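Local coordinates for peptide ABC transporter permease (Staphylococcus hominis, PDB 6EXS), which probably moves peptides across the membrane as a POT-family major facilitator transporter, here holding a thioalcohol-conjugated peptide of the kind that serves as an axillary malodour precursor, at residues T85-G89 with L204-G208; A95-I99 with M189-L193; F298-Q304 with A375-Y379; N307-I311 with V399-Y403. All coordinates share one frame. Residue numbers count along the deposited sequence, not the author numbering.

Contact 1: residues T85-G89 with L204-G208. With OLC ((2R)-2,3-dihydroxypropyl (9Z)-octadec-9-enoate), chain M.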
# COMPACT_ATOMS: atom_id res chain seq x y z
N THR A 85 9.43 10.01 19.65
CA THR A 85 8.67 11.26 19.40
C THR A 85 7.20 11.31 19.84
O THR A 85 6.67 12.41 20.04
CB THR A 85 8.70 11.59 17.89
OG1 THR A 85 7.89 10.64 17.19
CG2 THR A 85 10.11 11.61 17.30
N GLY A 86 6.55 10.16 19.89
CA GLY A 86 5.11 10.08 20.10
C GLY A 86 4.52 9.99 18.71
O GLY A 86 5.24 10.18 17.73
N THR A 87 3.23 9.69 18.60
CA THR A 87 2.61 9.53 17.28
C THR A 87 2.39 10.88 16.59
O THR A 87 2.49 10.95 15.37
CB THR A 87 1.34 8.67 17.36
OG1 THR A 87 0.45 9.24 18.32
CG2 THR A 87 1.64 7.23 17.76
N ARG A 88 2.15 11.96 17.37
CA ARG A 88 1.91 13.31 16.83
C ARG A 88 3.11 13.88 16.11
O ARG A 88 3.00 14.28 14.95
CB ARG A 88 1.39 14.28 17.90
CG ARG A 88 0.03 13.90 18.44
CD ARG A 88 -1.16 14.40 17.63
NE ARG A 88 -1.43 15.83 17.82
CZ ARG A 88 -2.07 16.35 18.86
NH1 ARG A 88 -2.51 15.56 19.84
NH2 ARG A 88 -2.27 17.65 18.94
N GLY A 89 4.26 13.86 16.79
CA GLY A 89 5.53 14.33 16.25
C GLY A 89 5.90 13.61 14.97
O GLY A 89 6.25 14.26 13.98
N LEU A 204 -7.35 17.29 18.98
CA LEU A 204 -6.63 16.05 19.32
C LEU A 204 -6.02 16.05 20.73
O LEU A 204 -5.68 14.98 21.26
CB LEU A 204 -5.56 15.71 18.25
CG LEU A 204 -5.97 15.78 16.77
CD1 LEU A 204 -4.76 15.75 15.86
CD2 LEU A 204 -6.95 14.68 16.40
N GLY A 205 -5.92 17.23 21.34
CA GLY A 205 -5.40 17.44 22.68
C GLY A 205 -4.07 16.79 22.98
O GLY A 205 -3.10 16.97 22.25
N SER A 206 -4.04 16.01 24.07
CA SER A 206 -2.87 15.30 24.58
C SER A 206 -2.56 13.97 23.87
O SER A 206 -1.48 13.42 24.07
CB SER A 206 -3.01 15.05 26.07
OG SER A 206 -4.16 14.26 26.33
N VAL A 207 -3.53 13.44 23.08
CA VAL A 207 -3.42 12.17 22.36
C VAL A 207 -2.17 12.10 21.47
O VAL A 207 -2.06 12.85 20.50
CB VAL A 207 -4.71 11.84 21.56
CG1 VAL A 207 -4.54 10.58 20.72
CG2 VAL A 207 -5.92 11.71 22.47
N GLY A 208 -1.24 11.22 21.85
CA GLY A 208 -0.00 10.94 21.14
C GLY A 208 1.08 12.00 21.21
O GLY A 208 1.94 12.05 20.33
C24 OLC M . 9.25 15.71 18.60
C5 OLC M . 10.87 20.36 11.38
C4 OLC M . 9.70 19.40 11.53
C3 OLC M . 9.44 18.98 12.97
C2 OLC M . 8.30 17.97 13.09
C21 OLC M . 8.79 15.96 16.14
C1 OLC M . 8.01 17.53 14.49
C22 OLC M . 9.45 16.56 17.37
O19 OLC M . 6.97 17.73 15.07
O25 OLC M . 7.89 15.72 19.04
O23 OLC M . 10.85 16.73 17.12
O20 OLC M . 9.04 16.83 15.01
O HOH W 1 4.21 13.37 19.62
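A break in helix 74-106 is filled from outside: at the kink the backbone N of Arg-88 makes no bond to the preceding turn and instead donates to Gly-208 O at 3.0 Å. A water spans the same gap, giving protons to Thr-85 O (2.7 Å) and Gly-208 O (2.7 Å) and accepting one from Gly-89 N (2.9 Å). Two glycines make room for this close approach: a CB on Gly-86 would clash with Gly-208 O, one on Gly-208 with Thr-87 OG1, and both have positive phi. The Arg-88 side chain then reaches to the loop that leaves helix 178-204. Its NH1 donates to Gly-205 O (2.9 Å) and Val-207 O (2.8 Å), both near the guanidinium plane, while Leu-204 CB covers one face, 3.4 Å from NH1. The carbonyls are offered by the type II' turn Leu-204 to Val-207. NE and NH2 bond to Tyr-196 and Asn-200 of helix 178-204, so the arginine is buried yet satisfied by neutral acceptors. The Gly-Thr-Arg run at 86-88 is consistent with motif A of major facilitator transporters, which lies between their second and third transmembrane helices.

Contact 2: residues A95-I99 with M189-L193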
# COMPACT_ATOMS: atom_id res chain seq x y z
N ALA A 95 4.72 14.11 7.41
CA ALA A 95 4.03 15.03 6.50
C ALA A 95 4.97 16.04 5.83
O ALA A 95 4.84 16.26 4.63
CB ALA A 95 2.91 15.75 7.23
N VAL A 96 5.91 16.64 6.60
CA VAL A 96 6.89 17.62 6.12
C VAL A 96 7.83 16.93 5.13
O VAL A 96 8.02 17.41 4.01
CB VAL A 96 7.64 18.32 7.30
CG1 VAL A 96 8.81 19.18 6.79
CG2 VAL A 96 6.69 19.16 8.13
N LEU A 97 8.37 15.76 5.52
CA LEU A 97 9.24 14.94 4.70
C LEU A 97 8.57 14.52 3.38
O LEU A 97 9.20 14.62 2.33
CB LEU A 97 9.75 13.73 5.50
CG LEU A 97 10.77 14.06 6.59
CD1 LEU A 97 11.05 12.86 7.45
CD2 LEU A 97 12.09 14.56 6.00
N ILE A 98 7.26 14.13 3.43
CA ILE A 98 6.46 13.76 2.25
C ILE A 98 6.35 14.96 1.27
O ILE A 98 6.55 14.77 0.07
CB ILE A 98 5.08 13.15 2.66
CG1 ILE A 98 5.25 11.72 3.20
CG2 ILE A 98 4.06 13.18 1.50
CD1 ILE A 98 4.10 11.24 4.08
N ILE A 99 6.07 16.20 1.79
CA ILE A 99 6.00 17.43 0.97
C ILE A 99 7.34 17.70 0.25
O ILE A 99 7.33 18.14 -0.90
CB ILE A 99 5.54 18.66 1.79
CG1 ILE A 99 4.15 18.43 2.35
CG2 ILE A 99 5.53 19.94 0.94
CD1 ILE A 99 3.76 19.27 3.52
N MET A 189 -0.78 18.35 -0.93
CA MET A 189 -0.18 17.85 0.30
C MET A 189 0.06 19.00 1.29
O MET A 189 -0.12 18.81 2.49
CB MET A 189 1.11 17.07 -0.03
CG MET A 189 1.78 16.42 1.15
SD MET A 189 0.75 15.37 2.19
CE MET A 189 1.71 15.30 3.60
N ALA A 190 0.39 20.21 0.80
CA ALA A 190 0.58 21.39 1.67
C ALA A 190 -0.76 21.78 2.35
O ALA A 190 -0.74 22.15 3.52
CB ALA A 190 1.13 22.57 0.87
N LEU A 191 -1.91 21.63 1.63
CA LEU A 191 -3.25 21.91 2.15
C LEU A 191 -3.58 21.01 3.33
O LEU A 191 -4.13 21.49 4.32
CB LEU A 191 -4.34 21.78 1.07
CG LEU A 191 -4.36 22.83 -0.05
CD1 LEU A 191 -5.62 22.69 -0.89
CD2 LEU A 191 -4.26 24.26 0.52
N GLY A 192 -3.20 19.73 3.22
CA GLY A 192 -3.35 18.74 4.26
C GLY A 192 -2.56 19.15 5.49
O GLY A 192 -3.10 19.15 6.60
N LEU A 193 -1.27 19.55 5.29
CA LEU A 193 -0.37 20.01 6.35
C LEU A 193 -0.90 21.28 7.06
O LEU A 193 -0.92 21.33 8.29
CB LEU A 193 1.07 20.23 5.83
CG LEU A 193 2.12 20.62 6.89
CD1 LEU A 193 2.55 19.42 7.72
CD2 LEU A 193 3.33 21.27 6.27
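Met-189, Ile-99 and Leu-193 supply most of the 301 Å² buried where helices 74-106 and 178-204 run nearly antiparallel, their local axes 10.0 Å apart at 162°. Met-189 points across with its long side chain: its CG meets Ile-99 CG1 at 3.3 Å, and its CE lies 3.8 Å from Ala-95 CB, 3.8 Å from Ile-98 CG2 and 3.4 Å from Ala-95 O, filling the space beside the small alanine. One turn along the same helix, Leu-193 continues the seam, with CD2 3.4 Å from Ile-99 CD1 and CD1 3.7 Å from Ala-95 CB. Ile-99 therefore fits against both residues. Every contact between side chains is apolar, and the four-residue spacing on each helix lines the two faces up. Around this seam, helix 16-44 closes one flank, where Glu-28 touches both Ile-98 and Met-189, while Leu-97 turns onto helix 110-137 and the side chain of Val-96 comes within about 5 Å of a bound monoolein.

Contact 3: residues F298-Q304 with A375-Y379. With C3H (2-[[(2~{R})-2-azanyl-3-[(3~{S})-3-methyl-1-oxidanyl-hexan-3-yl]sulfanyl-propanoyl]amino]ethanoic acid), chain O.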
# COMPACT_ATOMS: atom_id res chain seq x y z
N PHE A 298 -2.55 -12.53 -3.38
CA PHE A 298 -3.56 -11.54 -3.77
C PHE A 298 -2.92 -10.20 -4.12
O PHE A 298 -3.21 -9.65 -5.19
CB PHE A 298 -4.65 -11.34 -2.69
CG PHE A 298 -5.59 -10.24 -3.11
CD1 PHE A 298 -6.65 -10.51 -3.97
CD2 PHE A 298 -5.33 -8.91 -2.78
CE1 PHE A 298 -7.45 -9.48 -4.45
CE2 PHE A 298 -6.13 -7.89 -3.26
CZ PHE A 298 -7.18 -8.18 -4.10
N TRP A 299 -2.08 -9.64 -3.21
CA TRP A 299 -1.42 -8.35 -3.41
C TRP A 299 -0.38 -8.37 -4.52
O TRP A 299 -0.14 -7.33 -5.11
CB TRP A 299 -0.84 -7.77 -2.12
CG TRP A 299 -1.87 -7.48 -1.08
CD1 TRP A 299 -2.01 -8.10 0.13
CD2 TRP A 299 -2.97 -6.57 -1.19
NE1 TRP A 299 -3.10 -7.61 0.79
CE2 TRP A 299 -3.71 -6.66 0.01
CE3 TRP A 299 -3.36 -5.63 -2.16
CZ2 TRP A 299 -4.85 -5.88 0.25
CZ3 TRP A 299 -4.49 -4.86 -1.93
CH2 TRP A 299 -5.23 -4.99 -0.74
N SER A 300 0.19 -9.55 -4.85
CA SER A 300 1.16 -9.64 -5.95
C SER A 300 0.47 -9.26 -7.26
O SER A 300 0.94 -8.35 -7.95
CB SER A 300 1.78 -11.04 -6.02
OG SER A 300 2.58 -11.20 -7.18
N ILE A 301 -0.68 -9.90 -7.54
CA ILE A 301 -1.52 -9.65 -8.71
C ILE A 301 -2.16 -8.27 -8.62
O ILE A 301 -2.04 -7.49 -9.57
CB ILE A 301 -2.52 -10.80 -8.96
CG1 ILE A 301 -1.75 -12.08 -9.39
CG2 ILE A 301 -3.57 -10.39 -10.02
CD1 ILE A 301 -2.57 -13.36 -9.50
N GLN A 302 -2.78 -7.93 -7.47
CA GLN A 302 -3.41 -6.62 -7.27
C GLN A 302 -2.44 -5.42 -7.45
O GLN A 302 -2.76 -4.50 -8.18
CB GLN A 302 -4.12 -6.55 -5.90
CG GLN A 302 -5.16 -5.44 -5.78
CD GLN A 302 -4.57 -4.07 -5.52
OE1 GLN A 302 -3.50 -3.91 -4.93
NE2 GLN A 302 -5.27 -3.04 -5.93
N GLU A 303 -1.26 -5.44 -6.80
CA GLU A 303 -0.31 -4.33 -6.92
C GLU A 303 0.35 -4.22 -8.31
O GLU A 303 1.05 -3.24 -8.58
CB GLU A 303 0.74 -4.37 -5.81
CG GLU A 303 0.19 -4.09 -4.42
CD GLU A 303 -0.09 -2.64 -4.07
OE1 GLU A 303 -0.01 -1.77 -4.97
OE2 GLU A 303 -0.40 -2.37 -2.89
N GLN A 304 0.08 -5.20 -9.20
CA GLN A 304 0.62 -5.17 -10.56
C GLN A 304 -0.26 -4.35 -11.51
O GLN A 304 0.16 -4.10 -12.63
CB GLN A 304 0.88 -6.57 -11.10
CG GLN A 304 2.28 -7.09 -10.80
CD GLN A 304 2.41 -8.54 -11.17
OE1 GLN A 304 2.09 -8.95 -12.30
NE2 GLN A 304 2.88 -9.36 -10.24
N ALA A 375 -8.33 -12.91 -7.84
CA ALA A 375 -7.12 -12.23 -8.32
C ALA A 375 -6.46 -13.07 -9.45
O ALA A 375 -6.13 -12.51 -10.49
CB ALA A 375 -6.15 -12.02 -7.18
N GLY A 376 -6.39 -14.39 -9.26
CA GLY A 376 -5.85 -15.32 -10.25
C GLY A 376 -6.68 -15.41 -11.51
O GLY A 376 -6.14 -15.49 -12.62
N LEU A 377 -8.03 -15.39 -11.35
CA LEU A 377 -9.01 -15.43 -12.46
C LEU A 377 -8.97 -14.15 -13.31
O LEU A 377 -9.29 -14.21 -14.49
CB LEU A 377 -10.43 -15.70 -11.95
CG LEU A 377 -10.72 -17.14 -11.55
CD1 LEU A 377 -11.81 -17.20 -10.49
CD2 LEU A 377 -11.05 -18.02 -12.77
N SER A 378 -8.55 -13.02 -12.71
CA SER A 378 -8.41 -11.73 -13.40
C SER A 378 -7.19 -11.74 -14.33
O SER A 378 -7.22 -11.08 -15.37
CB SER A 378 -8.37 -10.58 -12.40
OG SER A 378 -7.10 -10.41 -11.78
N TYR A 379 -6.14 -12.51 -13.97
CA TYR A 379 -4.92 -12.70 -14.77
C TYR A 379 -5.12 -13.79 -15.86
O TYR A 379 -4.59 -13.64 -16.95
CB TYR A 379 -3.68 -12.95 -13.89
CG TYR A 379 -2.81 -11.72 -13.74
CD1 TYR A 379 -3.36 -10.44 -13.75
CD2 TYR A 379 -1.43 -11.84 -13.53
CE1 TYR A 379 -2.55 -9.30 -13.60
CE2 TYR A 379 -0.62 -10.71 -13.37
CZ TYR A 379 -1.19 -9.45 -13.41
OH TYR A 379 -0.41 -8.33 -13.27
O2 C3H O . -5.34 2.67 -1.32
C11 C3H O . -6.35 2.22 -1.73
O3 C3H O . -7.13 1.47 -1.04
C10 C3H O . -6.86 2.40 -3.13
N1 C3H O . -5.81 2.59 -4.10
C9 C3H O . -5.21 1.56 -4.67
O1 C3H O . -4.75 0.62 -4.04
C8 C3H O . -5.09 1.55 -6.16
N C3H O . -5.35 2.89 -6.67
C7 C3H O . -3.68 1.14 -6.59
S C3H O . -3.44 -0.56 -7.17
C3 C3H O . -4.34 -0.86 -8.79
C4 C3H O . -3.65 -0.01 -9.82
C5 C3H O . -5.82 -0.55 -8.55
C6 C3H O . -6.72 -0.52 -9.76
O C3H O . -7.30 0.73 -9.96
C2 C3H O . -4.24 -2.33 -9.20
C1 C3H O . -5.56 -3.08 -9.28
C C3H O . -5.36 -4.51 -9.70
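Ile-301 is the apolar centre, packed knob-into-hole among Ala-375, Gly-376, Ser-378 and Tyr-379 in the C-terminal helix bundle of the major facilitator fold. Helices 279-302 and 364-389 run roughly in the same direction, with local axes 9.5 Å apart and inclined at 35°. Ile-301 CD1 lies 3.9 Å from Gly-376 CA. Ile-301 CG2 lies 3.4 Å from Ala-375 O and makes a CH-pi contact with Tyr-379, 3.9 Å from the ring centroid and close to the ring normal. One turn earlier, Phe-298 CD1 rests 3.6 Å from Ala-375 CB, extending the apolar seam, and helix 460-479 covers Ile-301 through Ala-471. Farther out, Ser-378 OG turns back on its own helix and donates to Ala-375 O at 2.6 Å, so this hydroxyl is satisfied inside the apolar surroundings. At the polar edge the Tyr-379 ring reaches past the isoleucine to Gln-304. The amide oxygen of Gln-304 also bonds to Tyr-463, and its NE2 to Asn-448, placing this side chain between three helices. Gln-302, whose CA-to-CB bond points away from helix 364-389, lines the ligand pocket, its backbone O 2.8 Å from C2 of the ligand, a tight contact. Across the seam itself, one hydrogen bond fixes the edge: Tyr-379 OH donates to Gln-304 OE1 at 2.8 Å.

Contact 4: residues N307-I311 with V399-Y403. With C3H (2-[[(2~{R})-2-azanyl-3-[(3~{S})-3-methyl-1-oxidanyl-hexan-3-yl]sulfanyl-propanoyl]amino]ethanoic acid), chain O; OLC ((2R)-2,3-dihydroxypropyl (9Z)-octadec-9-enoate), chain B.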
# COMPACT_ATOMS: atom_id res chain seq x y z
N ASN A 307 1.68 -1.01 -12.49
CA ASN A 307 2.88 -1.01 -13.34
C ASN A 307 2.88 -2.03 -14.50
O ASN A 307 3.68 -1.88 -15.41
CB ASN A 307 4.14 -1.22 -12.47
CG ASN A 307 4.21 -2.52 -11.71
OD1 ASN A 307 3.20 -3.17 -11.41
ND2 ASN A 307 5.40 -2.92 -11.34
N VAL A 308 2.01 -3.06 -14.45
CA VAL A 308 1.97 -4.12 -15.47
C VAL A 308 0.69 -4.08 -16.33
O VAL A 308 0.79 -4.00 -17.56
CB VAL A 308 2.22 -5.53 -14.83
CG1 VAL A 308 2.04 -6.66 -15.84
CG2 VAL A 308 3.60 -5.61 -14.16
N LEU A 309 -0.50 -4.15 -15.70
CA LEU A 309 -1.79 -4.18 -16.39
C LEU A 309 -2.11 -2.89 -17.17
O LEU A 309 -2.68 -2.97 -18.26
CB LEU A 309 -2.92 -4.56 -15.42
CG LEU A 309 -4.22 -5.12 -16.03
CD1 LEU A 309 -3.95 -6.33 -16.94
CD2 LEU A 309 -5.22 -5.47 -14.93
N ASN A 310 -1.72 -1.72 -16.62
CA ASN A 310 -1.91 -0.39 -17.23
C ASN A 310 -1.06 -0.15 -18.51
O ASN A 310 -1.58 0.42 -19.48
CB ASN A 310 -1.70 0.72 -16.19
CG ASN A 310 -0.41 0.68 -15.41
OD1 ASN A 310 0.28 -0.34 -15.33
ND2 ASN A 310 -0.07 1.80 -14.78
N ILE A 311 0.24 -0.56 -18.51
CA ILE A 311 1.15 -0.45 -19.66
C ILE A 311 0.65 -1.40 -20.76
O ILE A 311 0.68 -1.04 -21.94
CB ILE A 311 2.63 -0.70 -19.30
CG1 ILE A 311 3.15 0.28 -18.23
CG2 ILE A 311 3.52 -0.66 -20.56
CD1 ILE A 311 4.63 0.01 -17.79
N VAL A 399 -9.36 -4.99 -20.34
CA VAL A 399 -8.38 -4.54 -19.32
C VAL A 399 -9.13 -4.05 -18.09
O VAL A 399 -8.73 -4.38 -16.97
CB VAL A 399 -7.39 -3.48 -19.87
CG1 VAL A 399 -6.24 -3.24 -18.89
CG2 VAL A 399 -6.84 -3.88 -21.24
N ILE A 400 -10.24 -3.31 -18.30
CA ILE A 400 -11.12 -2.80 -17.24
C ILE A 400 -11.79 -3.97 -16.49
O ILE A 400 -11.85 -3.95 -15.26
CB ILE A 400 -12.12 -1.73 -17.79
CG1 ILE A 400 -11.34 -0.45 -18.23
CG2 ILE A 400 -13.20 -1.38 -16.73
CD1 ILE A 400 -12.08 0.51 -19.13
N LEU A 401 -12.25 -5.02 -17.22
CA LEU A 401 -12.85 -6.23 -16.64
C LEU A 401 -11.84 -6.96 -15.74
O LEU A 401 -12.23 -7.47 -14.69
CB LEU A 401 -13.40 -7.17 -17.74
CG LEU A 401 -14.05 -8.51 -17.33
CD1 LEU A 401 -15.11 -8.35 -16.20
CD2 LEU A 401 -14.64 -9.22 -18.52
N SER A 402 -10.55 -6.95 -16.11
CA SER A 402 -9.49 -7.56 -15.28
C SER A 402 -9.37 -6.83 -13.92
O SER A 402 -9.35 -7.49 -12.89
CB SER A 402 -8.16 -7.56 -16.01
OG SER A 402 -7.22 -8.31 -15.26
N TYR A 403 -9.38 -5.48 -13.94
CA TYR A 403 -9.35 -4.63 -12.74
C TYR A 403 -10.57 -4.90 -11.84
O TYR A 403 -10.41 -5.01 -10.62
CB TYR A 403 -9.31 -3.14 -13.12
CG TYR A 403 -7.94 -2.64 -13.50
CD1 TYR A 403 -6.97 -2.40 -12.53
CD2 TYR A 403 -7.62 -2.38 -14.83
CE1 TYR A 403 -5.70 -1.93 -12.88
CE2 TYR A 403 -6.34 -1.94 -15.19
CZ TYR A 403 -5.39 -1.70 -14.21
OH TYR A 403 -4.14 -1.25 -14.55
O2 C3H O . -5.34 2.67 -1.32
C11 C3H O . -6.35 2.22 -1.73
O3 C3H O . -7.13 1.47 -1.04
C10 C3H O . -6.86 2.40 -3.13
N1 C3H O . -5.81 2.59 -4.10
C9 C3H O . -5.21 1.56 -4.67
O1 C3H O . -4.75 0.62 -4.04
C8 C3H O . -5.09 1.55 -6.16
N C3H O . -5.35 2.89 -6.67
C7 C3H O . -3.68 1.14 -6.59
S C3H O . -3.44 -0.56 -7.17
C3 C3H O . -4.34 -0.86 -8.79
C4 C3H O . -3.65 -0.01 -9.82
C5 C3H O . -5.82 -0.55 -8.55
C6 C3H O . -6.72 -0.52 -9.76
O C3H O . -7.30 0.73 -9.96
C2 C3H O . -4.24 -2.33 -9.20
C1 C3H O . -5.56 -3.08 -9.28
C C3H O . -5.36 -4.51 -9.70
C18 OLC B . -13.49 6.13 -13.42
C10 OLC B . -17.26 -2.08 -16.14
C9 OLC B . -16.93 -3.23 -16.73
C17 OLC B . -12.95 4.71 -13.37
C11 OLC B . -16.96 -0.67 -16.60
C8 OLC B . -16.14 -3.44 -17.99
C24 OLC B . -15.92 -8.70 -28.15
C16 OLC B . -13.28 3.87 -14.59
C12 OLC B . -16.42 0.23 -15.47
C7 OLC B . -16.99 -3.81 -19.22
C15 OLC B . -14.57 3.07 -14.50
C13 OLC B . -16.28 1.70 -15.86
C6 OLC B . -17.50 -5.25 -19.27
C14 OLC B . -14.85 2.23 -15.74
C5 OLC B . -16.50 -6.33 -19.72
C4 OLC B . -16.11 -6.35 -21.20
C3 OLC B . -17.16 -6.88 -22.16
C2 OLC B . -16.57 -7.55 -23.41
C21 OLC B . -15.26 -6.70 -26.73
C1 OLC B . -16.23 -6.63 -24.54
C22 OLC B . -15.68 -7.20 -28.10
O19 OLC B . -16.11 -5.44 -24.46
O25 OLC B . -14.72 -9.43 -27.96
O23 OLC B . -16.84 -6.50 -28.56
O20 OLC B . -16.05 -7.32 -25.68
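Val-399 opens the contact: its CG1 lies 3.6 Å from Leu-309 O and 4.0 Å from Leu-309 CG, where the short helix 309-316 begins. Ile-400 points away, and neither it nor Leu-401 touches the 307-311 segment; both meet a bound monoolein, Ile-400 CG2 at 3.8 Å from its C8 and Leu-401 CD2 at 3.6 Å from its C5. Ser-402 comes back to the interface, with OG 3.5 Å from Leu-309 CD2, although the hydroxyl is spent on Ser-378 O of helix 364-389. Tyr-403 closes the segment. One face of its ring receives Leu-309 CD2 in a CH-pi contact, 3.8 Å from the centroid and 12° off the normal, and its CD1 lies 3.4 Å from C6 of the ligand, in the hydroxyethyl arm of the thioalcohol. Phe-335 also meets this ring. The phenol oxygen sits over the start of the helix, with OH 3.5 Å from Asn-310 CB and 3.6 Å from Leu-309 CB; Asn-310 N at 3.2 Å from OH is too poorly angled to bond to it. The hydroxyl bonds instead to Gly-305 O, in the break between helices 279-302 and 309-316. The contact is mainly Leu-309 packed on helix 396-418, with Asn-310 beside the phenol oxygen, which probably helps to hold the pocket tyrosine beside the conjugated peptide while its hydroxyl ties to the broken part of the chain.

How the contacts relate
Contacts 1 and 2 both use helix 74-106; contact 2 pairs it with helix 178-204, contact 1 with that helix's last residue and the loop after it. Contact 2 nests inside contact 1 along the chain, their centres about 17 Å apart. Contact 1 is buried but far from the chain's centre, and polar; contact 2 is partly buried at the lipid side, and apolar. Contacts 3 and 4 belong to the other bundle, are fully buried and touch, their centres about 10 Å apart: Ser-402 OG is 2.8 Å from Ser-378 O, and Leu-309 N 3.1 Å from Gln-304 O, both probable hydrogen bonds. Both reach the conjugated peptide; contact 3 adds a tyrosine-glutamine bond, whereas contact 4 directs its polar groups outside its segments.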